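Fibrillarin-like rRNA/tRNA 2'-O-methyltransferase (Methanocaldococcus jannaschii, PDB 1FBN) probably methylates ribose 2'-hydroxyls of rRNA and tRNA with S-adenosyl-L-methionine, at sites chosen by a guide RNA in box C/D ribonucleoprotein particles. Local coordinates at residues S29-K34 / C118-N123. Sequence-based numbering, arbitrary orientation.
Sequences SIVKGK and CAEREN
Val31 and Ile30 pack against the long side chain of Arg121, which passes obliquely across both. Val31 CG2 lies over one face of the guanidinium and also meets Arg121 CG at 3.6 Å, while Ile30 CD1 approaches the same CG at 3.7 Å. Branched aliphatic side chains suit this place because they cover the arginine's methylenes. With CG1 anti to its backbone N (chi1 -180°), Val31 sets that methyl 3.7 Å from Glu120 CB, the two side chains crossing at about a right angle. Ile30 and Asn123 meet tip to tip, CD1 being 3.3 Å from OD1; this buried oxygen has no polar partner in the model, although Asn123 ND2 bonds to Ala93 O and Ala96 O. Lys34 is long enough to pack CE 4.1 Å from Ala119 CB while NZ bonds to Ala117 O.

The clear polar link between the segments runs through a water in the guanidinium plane. It accepts from Arg121 NH1 at 2.9 Å and lies within donating distance of Val31 O (2.7 Å) and Lys34 O, though acceptors in reach outnumber its protons. Arg121 NH2 forms a salt bridge with Asp94, whose carboxylate also receives Ile30 N. Ser29 OG accepts from Val31 N in an ST turn.

Apolar packing and a water bridge thus join loops of the N-terminal antiparallel sheet and the Rossmann-like methyltransferase domain, with Asp94 probably offsetting the arginine's charge beside nearby Arg50.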
loop_
_atom_site.group_PDB
_atom_site.type_symbol
_atom_site.label_atom_id
_atom_site.label_comp_id
_atom_site.label_asym_id
_atom_site.label_seq_id
_atom_site.Cartn_x
_atom_site.Cartn_y
_atom_site.Cartn_z
ATOM N N SER A 29 11.335 -4.583 10.908
ATOM C CA SER A 29 10.425 -5.669 11.288
ATOM C C SER A 29 9.833 -5.600 12.700
ATOM O O SER A 29 10.551 -5.344 13.671
ATOM C CB SER A 29 11.130 -7.017 11.095
ATOM O OG SER A 29 10.287 -8.103 11.446
ATOM N N ILE A 30 8.520 -5.814 12.804
ATOM C CA ILE A 30 7.851 -5.821 14.107
ATOM C C ILE A 30 7.693 -7.253 14.656
ATOM O O ILE A 30 7.157 -7.454 15.743
ATOM C CB ILE A 30 6.475 -5.099 14.097
ATOM C CG1 ILE A 30 5.526 -5.753 13.094
ATOM C CG2 ILE A 30 6.659 -3.611 13.834
ATOM C CD1 ILE A 30 4.099 -5.255 13.198
ATOM N N VAL A 31 8.124 -8.239 13.872
ATOM C CA VAL A 31 8.092 -9.651 14.273
ATOM C C VAL A 31 9.440 -10.238 13.862
ATOM O O VAL A 31 9.585 -10.829 12.787
ATOM C CB VAL A 31 6.958 -10.456 13.589
ATOM C CG1 VAL A 31 6.993 -11.910 14.062
ATOM C CG2 VAL A 31 5.608 -9.841 13.908
ATOM N N LYS A 32 10.428 -10.056 14.729
ATOM C CA LYS A 32 11.783 -10.522 14.468
ATOM C C LYS A 32 11.942 -12.038 14.441
ATOM O O LYS A 32 11.249 -12.771 15.155
ATOM C CB LYS A 32 12.743 -9.862 15.453
ATOM C CG LYS A 32 12.557 -8.343 15.470
ATOM C CD LYS A 32 13.551 -7.590 16.337
ATOM C CE LYS A 32 13.485 -7.993 17.799
ATOM N NZ LYS A 32 14.087 -9.339 18.040
ATOM N N GLY A 33 12.832 -12.495 13.567
ATOM C CA GLY A 33 13.081 -13.915 13.418
ATOM C C GLY A 33 12.106 -14.565 12.456
ATOM O O GLY A 33 12.000 -15.794 12.404
ATOM N N LYS A 34 11.398 -13.748 11.682
ATOM C CA LYS A 34 10.427 -14.270 10.730
ATOM C C LYS A 34 10.509 -13.627 9.356
ATOM O O LYS A 34 10.615 -12.405 9.228
ATOM C CB LYS A 34 9.000 -14.097 11.271
ATOM C CG LYS A 34 7.911 -14.747 10.409
ATOM C CD LYS A 34 6.510 -14.381 10.898
ATOM C CE LYS A 34 5.439 -15.317 10.342
ATOM N NZ LYS A 34 5.423 -15.371 8.854
ATOM N N CYS A 118 0.948 -12.925 7.923
ATOM C CA CYS A 118 0.953 -11.824 8.887
ATOM C C CYS A 118 0.611 -12.299 10.289
ATOM O O CYS A 118 0.107 -11.536 11.119
ATOM C CB CYS A 118 -0.014 -10.726 8.439
ATOM S SG CYS A 118 0.475 -9.966 6.881
ATOM N N ALA A 119 0.957 -13.556 10.543
ATOM C CA ALA A 119 0.724 -14.242 11.807
ATOM C C ALA A 119 0.840 -13.409 13.084
ATOM O O ALA A 119 -0.171 -13.050 13.693
ATOM C CB ALA A 119 1.637 -15.467 11.899
ATOM N N GLU A 120 2.067 -13.079 13.469
ATOM C CA GLU A 120 2.298 -12.334 14.702
ATOM C C GLU A 120 2.208 -10.808 14.644
ATOM O O GLU A 120 2.492 -10.133 15.633
ATOM C CB GLU A 120 3.619 -12.787 15.334
ATOM C CG GLU A 120 3.710 -14.310 15.515
ATOM C CD GLU A 120 4.956 -14.757 16.261
ATOM O OE1 GLU A 120 4.952 -14.688 17.510
ATOM O OE2 GLU A 120 5.931 -15.189 15.605
ATOM N N ARG A 121 1.815 -10.265 13.492
ATOM C CA ARG A 121 1.663 -8.815 13.339
ATOM C C ARG A 121 0.262 -8.451 13.812
ATOM O O ARG A 121 -0.680 -8.369 13.028
ATOM C CB ARG A 121 1.888 -8.395 11.883
ATOM C CG ARG A 121 3.343 -8.491 11.467
ATOM C CD ARG A 121 3.587 -8.039 10.039
ATOM N NE ARG A 121 4.974 -7.614 9.863
ATOM C CZ ARG A 121 6.025 -8.429 9.895
ATOM N NH1 ARG A 121 5.856 -9.732 10.084
ATOM N NH2 ARG A 121 7.253 -7.933 9.798
ATOM N N GLU A 122 0.144 -8.236 15.115
ATOM C CA GLU A 122 -1.133 -7.936 15.741
ATOM C C GLU A 122 -1.798 -6.602 15.431
ATOM O O GLU A 122 -2.952 -6.397 15.807
ATOM C CB GLU A 122 -1.038 -8.183 17.243
ATOM C CG GLU A 122 -0.774 -9.649 17.558
ATOM C CD GLU A 122 -0.602 -9.921 19.036
ATOM O OE1 GLU A 122 -1.612 -9.863 19.774
ATOM O OE2 GLU A 122 0.541 -10.205 19.457
ATOM N N ASN A 123 -1.091 -5.700 14.748
ATOM C CA ASN A 123 -1.682 -4.414 14.380
ATOM C C ASN A 123 -2.451 -4.528 13.059
ATOM O O ASN A 123 -3.032 -3.554 12.575
ATOM C CB ASN A 123 -0.636 -3.291 14.330
ATOM C CG ASN A 123 0.495 -3.578 13.374
ATOM O OD1 ASN A 123 0.833 -4.734 13.115
ATOM N ND2 ASN A 123 1.112 -2.516 12.859
HETATM O O HOH W 1 8.654 -10.624 10.213
#